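Local structure of glycosyl transferase family 9 (3TOV) at residues D21-T26 and Q50-Y55; T14-L19 and T42-E47; E174-H179 and K242-T247. The protein probably transfers a sugar from an activated donor to an acceptor, as a heptosyltransferase-like member of glycosyltransferase family 9 with the GT-B fold. All blocks are in the same frame, centred on the assembly; numbering follows the deposited sequence.

Contact 1: D21-T26 and Q50-Y55; sequences DVILTT and QQVMEY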
loop_
_atom_site.group_PDB
_atom_site.type_symbol
_atom_site.label_atom_id
_atom_site.label_comp_id
_atom_site.label_asym_id
_atom_site.label_seq_id
_atom_site.Cartn_x
_atom_site.Cartn_y
_atom_site.Cartn_z
ATOM N N ASP A 21 1.028 4.247 2.950
ATOM C CA ASP A 21 1.580 4.237 4.285
ATOM C C ASP A 21 0.768 3.313 5.180
ATOM O O ASP A 21 1.330 2.592 5.978
ATOM C CB ASP A 21 1.635 5.649 4.856
ATOM C CG ASP A 21 2.427 6.613 3.972
ATOM O OD1 ASP A 21 3.671 6.668 4.092
ATOM O OD2 ASP A 21 1.805 7.332 3.163
ATOM N N VAL A 22 -0.550 3.294 5.035
ATOM C CA VAL A 22 -1.363 2.442 5.909
ATOM C C VAL A 22 -1.090 0.957 5.704
ATOM O O VAL A 22 -0.778 0.233 6.656
ATOM C CB VAL A 22 -2.877 2.723 5.793
ATOM C CG1 VAL A 22 -3.693 1.576 6.391
ATOM C CG2 VAL A 22 -3.208 4.016 6.484
ATOM N N ILE A 23 -1.204 0.493 4.470
ATOM C CA ILE A 23 -1.016 -0.927 4.212
ATOM C C ILE A 23 0.325 -1.400 4.773
ATOM O O ILE A 23 0.460 -2.539 5.230
ATOM C CB ILE A 23 -1.150 -1.229 2.720
ATOM C CG1 ILE A 23 -2.554 -0.799 2.255
ATOM C CG2 ILE A 23 -0.866 -2.693 2.449
ATOM C CD1 ILE A 23 -2.736 -0.704 0.742
ATOM N N LEU A 24 1.300 -0.494 4.776
ATOM C CA LEU A 24 2.642 -0.778 5.278
ATOM C C LEU A 24 2.711 -0.924 6.796
ATOM O O LEU A 24 3.715 -1.387 7.333
ATOM C CB LEU A 24 3.612 0.315 4.832
ATOM C CG LEU A 24 3.885 0.348 3.333
ATOM C CD1 LEU A 24 4.653 1.591 2.971
ATOM C CD2 LEU A 24 4.648 -0.896 2.956
ATOM N N THR A 25 1.654 -0.511 7.488
ATOM C CA THR A 25 1.590 -0.673 8.935
ATOM C C THR A 25 1.009 -2.036 9.265
ATOM O O THR A 25 0.864 -2.400 10.434
ATOM C CB THR A 25 0.698 0.386 9.599
ATOM O OG1 THR A 25 -0.675 0.171 9.229
ATOM C CG2 THR A 25 1.125 1.779 9.192
ATOM N N THR A 26 0.672 -2.789 8.230
ATOM C CA THR A 26 -0.098 -4.004 8.417
ATOM C C THR A 26 0.706 -5.215 8.946
ATOM O O THR A 26 0.163 -6.031 9.708
ATOM C CB THR A 26 -0.908 -4.339 7.143
ATOM O OG1 THR A 26 -2.172 -4.899 7.519
ATOM C CG2 THR A 26 -0.154 -5.296 6.230
ATOM N N GLN A 50 -10.941 3.103 5.248
ATOM C CA GLN A 50 -11.487 2.191 6.243
ATOM C C GLN A 50 -11.688 0.761 5.737
ATOM O O GLN A 50 -11.483 -0.188 6.495
ATOM C CB GLN A 50 -12.760 2.763 6.878
ATOM C CG GLN A 50 -14.035 1.988 6.624
ATOM C CD GLN A 50 -15.222 2.918 6.508
ATOM O OE1 GLN A 50 -15.097 4.123 6.738
ATOM N NE2 GLN A 50 -16.380 2.373 6.139
ATOM N N GLN A 51 -12.063 0.595 4.468
ATOM C CA GLN A 51 -12.321 -0.750 3.952
ATOM C C GLN A 51 -11.045 -1.603 3.967
ATOM O O GLN A 51 -11.087 -2.827 3.876
ATOM C CB GLN A 51 -12.917 -0.697 2.551
ATOM C CG GLN A 51 -13.704 0.552 2.272
ATOM C CD GLN A 51 -14.631 0.387 1.080
ATOM O OE1 GLN A 51 -15.130 -0.706 0.818
ATOM N NE2 GLN A 51 -14.857 1.471 0.349
ATOM N N VAL A 52 -9.908 -0.939 4.097
ATOM C CA VAL A 52 -8.613 -1.604 4.112
ATOM C C VAL A 52 -8.369 -2.436 5.386
ATOM O O VAL A 52 -7.717 -3.488 5.359
ATOM C CB VAL A 52 -7.507 -0.558 3.950
ATOM C CG1 VAL A 52 -6.167 -1.117 4.387
ATOM C CG2 VAL A 52 -7.481 -0.076 2.514
HETATM N N MSE A 53 -8.913 -1.964 6.500
HETATM C CA MSE A 53 -8.664 -2.604 7.775
HETATM C C MSE A 53 -9.883 -3.345 8.325
HETATM O O MSE A 53 -9.739 -4.225 9.171
HETATM C CB MSE A 53 -8.169 -1.573 8.784
HETATM C CG MSE A 53 -7.268 -2.159 9.857
HETATM SE SE MSE A 53 -5.519 -2.657 9.169
HETATM C CE MSE A 53 -4.783 -0.894 8.894
ATOM N N GLU A 54 -11.070 -2.988 7.840
ATOM C CA GLU A 54 -12.316 -3.554 8.350
ATOM C C GLU A 54 -12.123 -4.985 8.822
ATOM O O GLU A 54 -11.946 -5.261 10.010
ATOM C CB GLU A 54 -13.395 -3.540 7.268
ATOM C CG GLU A 54 -14.348 -2.375 7.334
ATOM C CD GLU A 54 -15.407 -2.464 6.252
ATOM O OE1 GLU A 54 -16.214 -3.424 6.271
ATOM O OE2 GLU A 54 -15.423 -1.579 5.368
ATOM N N TYR A 55 -12.179 -5.898 7.867
ATOM C CA TYR A 55 -11.866 -7.285 8.127
ATOM C C TYR A 55 -10.348 -7.377 8.198
ATOM O O TYR A 55 -9.646 -7.006 7.250
ATOM C CB TYR A 55 -12.448 -8.155 7.012
ATOM C CG TYR A 55 -13.859 -7.738 6.628
ATOM C CD1 TYR A 55 -14.966 -8.429 7.098
ATOM C CD2 TYR A 55 -14.078 -6.638 5.810
ATOM C CE1 TYR A 55 -16.256 -8.042 6.753
ATOM C CE2 TYR A 55 -15.356 -6.243 5.458
ATOM C CZ TYR A 55 -16.445 -6.947 5.932
ATOM O OH TYR A 55 -17.719 -6.552 5.579
#
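The dense part of this contact is a small apolar patch of the Val22, Val52 and Met53 methyls and the CG1 methylene of Ile23, helix against turn. Val22 contributes CG1, the methyl placed anti to the backbone N (chi1 164°), and it lies 3.7 Å from CE of the selenomethionine Met53. The same CG1 of Val22 is 4.2 Å from CG1 of Val52, so one methyl serves both partners, the side chains crossing obliquely. On the other flank CG1 of Ile23 reaches CG1 of Val52, also at 4.2 Å. Met53 starts with its CB pointing across the line between the segments; bends at chi2 and chi3, both 72°, then fold SE and CE back toward the helix. Beyond Val22 the fit loosens: Met53 CE is 4.3 Å from Thr25 OG1, and Met53 SE is 4.4 Å from Thr26 OG1. No hydrogen bond joins the two segments.

In the GT-B fold, with its two Rossmann-like domains, residues 21-26 cover the later part of the short helix after the first strand and the type I turn from Ile23 to Thr26, and residues 50-55 the loop following strand 40-46. Segment 21-26 also meets the other domain, where Ile23 and Leu24 touch helix 271-277. The chain past Ile23 is held by its own bonds: Val22 O accepts both Thr25 N and Thr25 OG1, the hydroxyl arriving at 2.6 Å from OG1 to O, in the carbonyl plane and on a lone pair.

The back of the 50-55 turn is quite different. Gln51 and Glu54 are partly exposed and take no part in the packing; Gln51 makes a weak hydrogen bond to Gln251. Tyr55 lies on the exposed side, its ring meeting Trp168 edge-to-face.

Contact 2: T14-L19 and T42-E47; sequences TFLMHL and TYVIDE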
loop_
_atom_site.group_PDB
_atom_site.type_symbol
_atom_site.label_atom_id
_atom_site.label_comp_id
_atom_site.label_asym_id
_atom_site.label_seq_id
_atom_site.Cartn_x
_atom_site.Cartn_y
_atom_site.Cartn_z
ATOM N N THR A 14 -2.557 4.733 16.531
ATOM C CA THR A 14 -3.008 5.894 15.810
ATOM C C THR A 14 -2.153 6.080 14.571
ATOM O O THR A 14 -0.955 6.348 14.671
ATOM C CB THR A 14 -2.882 7.128 16.676
ATOM O OG1 THR A 14 -1.497 7.363 16.957
ATOM C CG2 THR A 14 -3.599 6.895 17.964
ATOM N N PHE A 15 -2.782 5.918 13.408
ATOM C CA PHE A 15 -2.165 6.194 12.121
ATOM C C PHE A 15 -3.224 6.791 11.166
ATOM O O PHE A 15 -4.163 6.108 10.742
ATOM C CB PHE A 15 -1.558 4.914 11.563
ATOM C CG PHE A 15 -0.519 5.144 10.512
ATOM C CD1 PHE A 15 0.668 5.773 10.823
ATOM C CD2 PHE A 15 -0.724 4.719 9.208
ATOM C CE1 PHE A 15 1.633 5.986 9.844
ATOM C CE2 PHE A 15 0.236 4.926 8.227
ATOM C CZ PHE A 15 1.417 5.561 8.546
ATOM N N LEU A 16 -3.096 8.075 10.850
ATOM C CA LEU A 16 -4.038 8.710 9.947
ATOM C C LEU A 16 -3.404 9.103 8.615
ATOM O O LEU A 16 -3.669 10.187 8.100
ATOM C CB LEU A 16 -4.650 9.946 10.608
ATOM C CG LEU A 16 -5.389 9.650 11.904
ATOM C CD1 LEU A 16 -6.175 10.862 12.384
ATOM C CD2 LEU A 16 -6.311 8.470 11.685
HETATM N N MSE A 17 -2.576 8.232 8.055
HETATM C CA MSE A 17 -1.910 8.547 6.801
HETATM C C MSE A 17 -2.640 8.002 5.576
HETATM O O MSE A 17 -3.842 7.734 5.607
HETATM C CB MSE A 17 -0.457 8.085 6.813
HETATM C CG MSE A 17 0.405 8.813 7.850
HETATM SE SE MSE A 17 2.346 8.450 7.767
HETATM C CE MSE A 17 2.755 9.542 6.192
ATOM N N HIS A 18 -1.893 7.858 4.493
ATOM C CA HIS A 18 -2.471 7.606 3.190
ATOM C C HIS A 18 -2.500 6.122 2.841
ATOM O O HIS A 18 -1.838 5.317 3.486
ATOM C CB HIS A 18 -1.688 8.397 2.161
ATOM C CG HIS A 18 -2.026 9.853 2.152
ATOM N ND1 HIS A 18 -3.125 10.363 2.808
ATOM C CD2 HIS A 18 -1.419 10.908 1.557
ATOM C CE1 HIS A 18 -3.182 11.670 2.618
ATOM N NE2 HIS A 18 -2.160 12.026 1.862
ATOM N N LEU A 19 -3.274 5.759 1.822
ATOM C CA LEU A 19 -3.466 4.353 1.455
ATOM C C LEU A 19 -2.197 3.499 1.542
ATOM O O LEU A 19 -2.215 2.401 2.108
ATOM C CB LEU A 19 -4.066 4.243 0.055
ATOM C CG LEU A 19 -4.121 2.831 -0.518
ATOM C CD1 LEU A 19 -5.079 1.985 0.278
ATOM C CD2 LEU A 19 -4.495 2.836 -1.996
ATOM N N THR A 42 -6.973 -1.790 19.298
ATOM C CA THR A 42 -7.852 -0.984 18.466
ATOM C C THR A 42 -7.067 -0.020 17.566
ATOM O O THR A 42 -6.109 0.618 18.012
ATOM C CB THR A 42 -8.950 -0.266 19.303
ATOM O OG1 THR A 42 -8.967 1.127 18.988
ATOM C CG2 THR A 42 -8.709 -0.452 20.803
ATOM N N TYR A 43 -7.481 0.048 16.295
ATOM C CA TYR A 43 -6.830 0.851 15.254
ATOM C C TYR A 43 -7.633 2.091 14.898
ATOM O O TYR A 43 -8.856 2.075 14.925
ATOM C CB TYR A 43 -6.706 0.026 13.986
ATOM C CG TYR A 43 -5.638 0.490 13.003
ATOM C CD1 TYR A 43 -4.439 -0.193 12.900
ATOM C CD2 TYR A 43 -5.844 1.581 12.158
ATOM C CE1 TYR A 43 -3.467 0.189 12.011
ATOM C CE2 TYR A 43 -4.870 1.979 11.260
ATOM C CZ TYR A 43 -3.676 1.268 11.194
ATOM O OH TYR A 43 -2.667 1.612 10.319
ATOM N N VAL A 44 -6.938 3.153 14.519
ATOM C CA VAL A 44 -7.588 4.400 14.158
ATOM C C VAL A 44 -7.054 4.971 12.833
ATOM O O VAL A 44 -5.986 5.590 12.812
ATOM C CB VAL A 44 -7.398 5.423 15.276
ATOM C CG1 VAL A 44 -8.208 6.677 15.002
ATOM C CG2 VAL A 44 -7.797 4.803 16.613
ATOM N N ILE A 45 -7.798 4.746 11.740
ATOM C CA ILE A 45 -7.493 5.328 10.421
ATOM C C ILE A 45 -8.384 6.512 10.102
ATOM O O ILE A 45 -9.215 6.931 10.912
ATOM C CB ILE A 45 -7.781 4.373 9.218
ATOM C CG1 ILE A 45 -8.489 3.099 9.665
ATOM C CG2 ILE A 45 -6.561 4.167 8.338
ATOM C CD1 ILE A 45 -9.970 3.351 9.955
ATOM N N ASP A 46 -8.217 7.002 8.874
ATOM C CA ASP A 46 -9.042 8.056 8.311
ATOM C C ASP A 46 -10.195 7.438 7.521
ATOM O O ASP A 46 -9.994 6.505 6.748
ATOM C CB ASP A 46 -8.182 8.969 7.433
ATOM C CG ASP A 46 -8.871 9.365 6.142
ATOM O OD1 ASP A 46 -9.471 10.465 6.080
ATOM O OD2 ASP A 46 -8.801 8.572 5.183
ATOM N N GLU A 47 -11.397 7.974 7.724
ATOM C CA GLU A 47 -12.632 7.407 7.182
ATOM C C GLU A 47 -12.496 6.664 5.846
ATOM O O GLU A 47 -13.009 5.557 5.705
ATOM C CB GLU A 47 -13.728 8.485 7.100
ATOM C CG GLU A 47 -14.014 9.036 5.689
ATOM C CD GLU A 47 -13.628 10.509 5.502
ATOM O OE1 GLU A 47 -12.413 10.818 5.451
ATOM O OE2 GLU A 47 -14.543 11.359 5.393
#
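A single backbone hydrogen bond ties the two segments: the N-H of Phe15 donates to Val44 O, with 3.3 Å between N and O and an angle of 155° at the hydrogen, the donor lying in the carbonyl plane. Next to it, Ile45 CA points its hydrogen at Phe15 O in a nearly straight C-H...O contact, 3.4 Å from CA to O. Leu16 adds the apolar part, its CG anti to the carbonyl carbon (chi1 -59°). That torsion brings Leu16 CD2 alongside the strand, over the backbone between Val44 and Asp46 and 4.2 Å from Val44 CG1. Phe15 and Tyr43 run side by side, pointing the same way, and Phe15 CB sits 3.7 Å from Tyr43 OH.

This is where the first strand of a Rossmann-like sheet hands over to the loop before its first helix. Thr14 and Val44 form a parallel beta bridge, with both side chains on the same face; after it the chain leaves the strand, and His18 occupies the N-cap position of helix 19-23.

The next shell fixes these groups. Thr14 is central in the sheet: its backbone is hydrogen-bonded to Ile94 of strand 92-95 and to Leu96 just beyond it, while Thr14 OG1 is hydrogen-bonded to Asn95 OD1. Phe15 is covered on one ring face by its own neighbour, Met17 CG standing 3.4 Å above the ring plane toward the rim, and meets the Tyr143 ring at a steep angle. Tyr43 has its hydroxyl hydrogen-bonded to Thr25 OG1, which holds the ring's tip against the turn at Thr25. Farther out, Ile45 packs on Leu62 and Val64 of strand 61-65, and Asp46 OD1 has a long, weak ion pair with Lys67 NZ.

Contact 3: E174-H179 and K242-T247; sequences EFYSSH and KPIVAT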
loop_
_atom_site.group_PDB
_atom_site.type_symbol
_atom_site.label_atom_id
_atom_site.label_comp_id
_atom_site.label_asym_id
_atom_site.label_seq_id
_atom_site.Cartn_x
_atom_site.Cartn_y
_atom_site.Cartn_z
ATOM N N GLU A 174 -18.702 -10.767 -10.640
ATOM C CA GLU A 174 -19.641 -10.346 -11.665
ATOM C C GLU A 174 -18.906 -9.473 -12.667
ATOM O O GLU A 174 -18.721 -9.866 -13.808
ATOM C CB GLU A 174 -20.847 -9.619 -11.065
ATOM C CG GLU A 174 -20.498 -8.409 -10.225
ATOM C CD GLU A 174 -21.669 -7.461 -10.052
ATOM O OE1 GLU A 174 -21.419 -6.246 -9.894
ATOM O OE2 GLU A 174 -22.831 -7.928 -10.076
ATOM N N PHE A 175 -18.461 -8.304 -12.230
ATOM C CA PHE A 175 -17.724 -7.396 -13.101
ATOM C C PHE A 175 -16.840 -8.125 -14.094
ATOM O O PHE A 175 -16.885 -7.849 -15.288
ATOM C CB PHE A 175 -16.860 -6.454 -12.274
ATOM C CG PHE A 175 -15.905 -5.619 -13.091
ATOM C CD1 PHE A 175 -16.275 -4.358 -13.541
ATOM C CD2 PHE A 175 -14.619 -6.080 -13.371
ATOM C CE1 PHE A 175 -15.395 -3.572 -14.264
ATOM C CE2 PHE A 175 -13.725 -5.304 -14.096
ATOM C CZ PHE A 175 -14.110 -4.051 -14.546
ATOM N N TYR A 176 -16.026 -9.047 -13.592
ATOM C CA TYR A 176 -15.098 -9.777 -14.437
ATOM C C TYR A 176 -15.835 -10.698 -15.382
ATOM O O TYR A 176 -15.573 -10.699 -16.590
ATOM C CB TYR A 176 -14.101 -10.575 -13.597
ATOM C CG TYR A 176 -12.898 -9.775 -13.165
ATOM C CD1 TYR A 176 -12.332 -8.815 -14.001
ATOM C CD2 TYR A 176 -12.337 -9.967 -11.913
ATOM C CE1 TYR A 176 -11.231 -8.073 -13.599
ATOM C CE2 TYR A 176 -11.235 -9.235 -11.498
ATOM C CZ TYR A 176 -10.684 -8.291 -12.339
ATOM O OH TYR A 176 -9.592 -7.576 -11.897
ATOM N N SER A 177 -16.746 -11.488 -14.821
ATOM C CA SER A 177 -17.586 -12.389 -15.606
ATOM C C SER A 177 -18.378 -11.587 -16.649
ATOM O O SER A 177 -18.499 -11.991 -17.806
ATOM C CB SER A 177 -18.525 -13.170 -14.680
ATOM O OG SER A 177 -19.068 -14.306 -15.334
ATOM N N SER A 178 -18.912 -10.450 -16.207
ATOM C CA SER A 178 -19.479 -9.433 -17.073
ATOM C C SER A 178 -18.648 -9.335 -18.333
ATOM O O SER A 178 -19.152 -9.542 -19.436
ATOM C CB SER A 178 -19.456 -8.084 -16.349
ATOM O OG SER A 178 -19.874 -7.016 -17.180
ATOM N N HIS A 179 -17.367 -9.025 -18.155
ATOM C CA HIS A 179 -16.445 -8.873 -19.269
ATOM C C HIS A 179 -15.947 -10.192 -19.814
ATOM O O HIS A 179 -14.862 -10.252 -20.383
ATOM C CB HIS A 179 -15.263 -8.019 -18.856
ATOM C CG HIS A 179 -15.635 -6.606 -18.581
ATOM N ND1 HIS A 179 -16.577 -6.261 -17.638
ATOM C CD2 HIS A 179 -15.224 -5.449 -19.148
ATOM C CE1 HIS A 179 -16.715 -4.948 -17.617
ATOM N NE2 HIS A 179 -15.903 -4.431 -18.522
ATOM N N LYS A 242 -8.813 -5.719 -26.841
ATOM C CA LYS A 242 -9.847 -5.214 -25.943
ATOM C C LYS A 242 -9.413 -5.363 -24.510
ATOM O O LYS A 242 -9.345 -6.477 -23.985
ATOM C CB LYS A 242 -11.193 -5.919 -26.182
ATOM C CG LYS A 242 -12.377 -5.353 -25.399
ATOM C CD LYS A 242 -13.043 -6.438 -24.532
ATOM C CE LYS A 242 -14.203 -5.880 -23.705
ATOM N NZ LYS A 242 -14.650 -6.814 -22.625
ATOM N N PRO A 243 -9.099 -4.228 -23.875
ATOM C CA PRO A 243 -8.787 -4.164 -22.444
ATOM C C PRO A 243 -10.064 -4.206 -21.606
ATOM O O PRO A 243 -11.158 -3.959 -22.126
ATOM C CB PRO A 243 -8.118 -2.794 -22.303
ATOM C CG PRO A 243 -8.719 -1.977 -23.391
ATOM C CD PRO A 243 -8.965 -2.918 -24.535
ATOM N N ILE A 244 -9.934 -4.536 -20.326
ATOM C CA ILE A 244 -11.034 -4.324 -19.399
ATOM C C ILE A 244 -10.723 -3.030 -18.694
ATOM O O ILE A 244 -9.556 -2.758 -18.402
ATOM C CB ILE A 244 -11.144 -5.431 -18.345
ATOM C CG1 ILE A 244 -11.317 -6.796 -19.021
ATOM C CG2 ILE A 244 -12.303 -5.126 -17.387
ATOM C CD1 ILE A 244 -11.178 -7.988 -18.093
ATOM N N VAL A 245 -11.749 -2.221 -18.432
ATOM C CA VAL A 245 -11.540 -0.967 -17.715
ATOM C C VAL A 245 -12.159 -0.994 -16.316
ATOM O O VAL A 245 -13.376 -1.030 -16.179
ATOM C CB VAL A 245 -12.045 0.250 -18.508
ATOM C CG1 VAL A 245 -11.639 1.527 -17.795
ATOM C CG2 VAL A 245 -11.498 0.227 -19.930
ATOM N N ALA A 246 -11.309 -0.989 -15.285
ATOM C CA ALA A 246 -11.762 -1.024 -13.892
ATOM C C ALA A 246 -11.494 0.295 -13.173
ATOM O O ALA A 246 -11.703 0.418 -11.958
ATOM C CB ALA A 246 -11.119 -2.166 -13.154
ATOM N N THR A 247 -11.038 1.281 -13.941
ATOM C CA THR A 247 -10.768 2.612 -13.417
ATOM C C THR A 247 -12.004 3.197 -12.761
ATOM O O THR A 247 -13.109 2.916 -13.172
ATOM C CB THR A 247 -10.318 3.552 -14.530
ATOM O OG1 THR A 247 -9.298 2.908 -15.295
ATOM C CG2 THR A 247 -9.767 4.842 -13.945
#
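The last turns of helix 166-178 lie beside strand 244-245, with CA of His179 7.1 Å from CA of Ile244 and CA of Phe175 8.8 Å from CA of Ala246. The strand is an outermost member of the parallel sheet in the second Rossmann-like domain of this GT-B fold. It is bonded on its inner side to strand 219-222, and the helix meets it by mainly apolar packing.

Ile244 is the pivot. Its CG2, anti to the backbone N, wedges between two aromatic side chains: it lies over one face of the His179 ring, 3.8 Å from the centroid and 30° off the normal, a CH-pi contact, while Phe175 CZ comes to 3.5 Å from the same methyl. The other branch of Ile244 ends in CD1, 4.3 Å from Tyr176 CD1. Phe175, with CG anti to its backbone N (chi1 171°), drives its ring tip toward the strand; the backbone Val245 O lies at the edge, in the plane of the ring, and Ala246 CB is 3.8 Å from Phe175 CZ. An alanine in place of Phe175 would probably loosen the hold of the helix on the strand, since the ring tip that touches Ile244 and Ala246 would be gone, along with the edge-to-face meeting with Phe250.

Tyr176 OH is hydrogen-bonded to Ala258 O, which joins this helix to helix 252-260. At the more exposed end, Lys242 crosses His179 at about a right angle, and its NZ, if charged, would probably disfavour protonation of the imidazole nearby. The His179 ring is held by a bond back to the helix it follows, His179 ND1 donating to Phe175 O at 2.9 Å, although the position of that oxygen is less certain.

How the contacts relate
Contacts 1 and 2 belong to the first Rossmann-like domain and adjoin one another, their centres 8 Å apart. Their segments alternate along the chain: 14-19, 21-26, 42-47, 50-55. Each thus pairs the chain around the first helix with strand 40-46 or the loop after it, and together they pack the C-terminal end of that sheet. Met53 CE packs on the Tyr43 ring, and Thr25 CG2 on the Phe15 ring, making the two patches continuous. Contact 3 comes later in sequence, a helix on an outer strand of the second domain's sheet, with its centre 25 Å from contact 1 and 31 Å from contact 2, and touches neither. Contact 1 also faces that domain, through helix 271-277.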